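Local coordinates for iron-regulated ABC transporter siderophore-binding protein SirA (Staphylococcus aureus subsp. aureus, PDB 3MWF) that binds iron-loaded staphyloferrin B and probably delivers it to an ABC transporter for uptake, at residues P74-E77 with E78-K81. Sequence-based numbering, arbitrary orientation.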
loop_
_atom_site.group_PDB
_atom_site.type_symbol
_atom_site.label_atom_id
_atom_site.label_comp_id
_atom_site.label_asym_id
_atom_site.label_seq_id
_atom_site.Cartn_x
_atom_site.Cartn_y
_atom_site.Cartn_z
ATOM N N PRO A 74 13.866 1.196 12.078
ATOM C CA PRO A 74 15.070 0.719 11.385
ATOM C C PRO A 74 16.346 1.024 12.172
ATOM O O PRO A 74 16.364 1.910 13.039
ATOM C CB PRO A 74 15.053 1.503 10.071
ATOM C CG PRO A 74 14.241 2.717 10.366
ATOM C CD PRO A 74 13.144 2.194 11.264
ATOM N N ASN A 75 17.368 0.214 11.910
ATOM C CA ASN A 75 18.622 0.297 12.659
ATOM C C ASN A 75 19.534 1.317 12.003
ATOM O O ASN A 75 20.084 1.074 10.920
ATOM C CB ASN A 75 19.281 -1.091 12.705
ATOM C CG ASN A 75 20.511 -1.112 13.565
ATOM O OD1 ASN A 75 21.410 -0.322 13.344
ATOM N ND2 ASN A 75 20.565 -2.015 14.550
ATOM N N LEU A 76 19.653 2.489 12.643
ATOM C CA LEU A 76 20.431 3.587 12.071
ATOM C C LEU A 76 21.916 3.256 11.877
ATOM O O LEU A 76 22.560 3.762 10.948
ATOM C CB LEU A 76 20.300 4.843 12.946
ATOM C CG LEU A 76 19.190 5.858 12.662
ATOM C CD1 LEU A 76 17.895 5.254 12.113
ATOM C CD2 LEU A 76 18.957 6.621 13.997
ATOM N N GLU A 77 22.469 2.431 12.765
ATOM C CA GLU A 77 23.857 1.974 12.575
ATOM C C GLU A 77 24.029 1.174 11.285
ATOM O O GLU A 77 24.964 1.390 10.539
ATOM C CB GLU A 77 24.349 1.163 13.770
ATOM C CG GLU A 77 25.834 0.834 13.672
ATOM C CD GLU A 77 26.279 -0.149 14.735
ATOM O OE1 GLU A 77 25.530 -0.313 15.729
ATOM O OE2 GLU A 77 27.369 -0.759 14.564
ATOM N N GLU A 78 23.098 0.270 10.991
ATOM C CA GLU A 78 23.189 -0.488 9.754
ATOM C C GLU A 78 23.023 0.397 8.521
ATOM O O GLU A 78 23.659 0.161 7.511
ATOM C CB GLU A 78 22.151 -1.612 9.752
ATOM C CG GLU A 78 22.363 -2.617 10.887
ATOM C CD GLU A 78 23.720 -3.324 10.794
ATOM O OE1 GLU A 78 24.177 -3.617 9.674
ATOM O OE2 GLU A 78 24.342 -3.562 11.846
ATOM N N ILE A 79 22.145 1.404 8.593
ATOM C CA ILE A 79 21.999 2.356 7.497
ATOM C C ILE A 79 23.334 3.096 7.283
ATOM O O ILE A 79 23.838 3.173 6.162
ATOM C CB ILE A 79 20.875 3.369 7.803
ATOM C CG1 ILE A 79 19.537 2.640 7.977
ATOM C CG2 ILE A 79 20.781 4.462 6.711
ATOM C CD1 ILE A 79 18.384 3.561 8.421
ATOM N N SER A 80 23.903 3.587 8.379
ATOM C CA SER A 80 25.171 4.330 8.323
ATOM C C SER A 80 26.286 3.518 7.648
ATOM O O SER A 80 27.037 4.054 6.823
ATOM C CB SER A 80 25.619 4.721 9.723
ATOM O OG SER A 80 26.765 5.554 9.616
ATOM N N LYS A 81 26.371 2.231 8.001
ATOM C CA LYS A 81 27.406 1.335 7.468
ATOM C C LYS A 81 27.356 1.116 5.974
ATOM O O LYS A 81 28.364 0.752 5.353
ATOM C CB LYS A 81 27.396 -0.008 8.202
ATOM C CG LYS A 81 27.979 0.111 9.596
ATOM C CD LYS A 81 28.166 -1.235 10.281
ATOM C CE LYS A 81 26.947 -1.646 11.075
ATOM N NZ LYS A 81 27.106 -3.003 11.699
#
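Asn75, Leu76 and Glu77 pass their carbonyls to the amides of Ile79, Ser80 and Lys81, three successive, fairly straight i to i+4 bonds that define the first turn of helix 76-81. Asn75 also contributes its side chain. With CG anti to the backbone N (chi1 -175°), the amide swings over the start of the helix, and OD1 accepts from Glu78 N at 3.0 Å. The bond is fairly straight at hydrogen, but the donor stands 37° out of the amide plane and so is not on a lone pair. Asn75 is the N-cap residue, and its OD1 gives Glu78 N, at the start of the helix, a side-chain acceptor. The Glu78 side chain closes over it: its CG packs 3.6 Å from Asn75 CG, and the two side chains cross with their amide and carboxylate planes 69° apart.

The capped helix follows strand 73-74, at one border of the six-stranded mixed sheet in the periplasmic binding protein fold. The Pro74 side chain is still about 10 Å from the bound siderophore, so the turn stands back from the site.

On the inward face, Leu76 and Ile79 run side by side in the same direction, their CD1 methyls 4.1 Å apart. Both touch Leu101 of helix 98-104, so this face packs on that helix. Pro74 CB extends the apolar patch, reaching Ile79 CD1 at 4.2 Å.

Facing solvent, Lys81 joins two carboxylates. Its chain bends at chi3, carrying NZ back along the helix to Glu78 OE2 at 2.8 Å, a hydrogen-bonded salt bridge approached from above the carboxylate plane. Glu77 OE2 lies 3.6 Å from Lys81 NZ, a long ion pair; the shared ammonium would probably offset repulsion between the two acids.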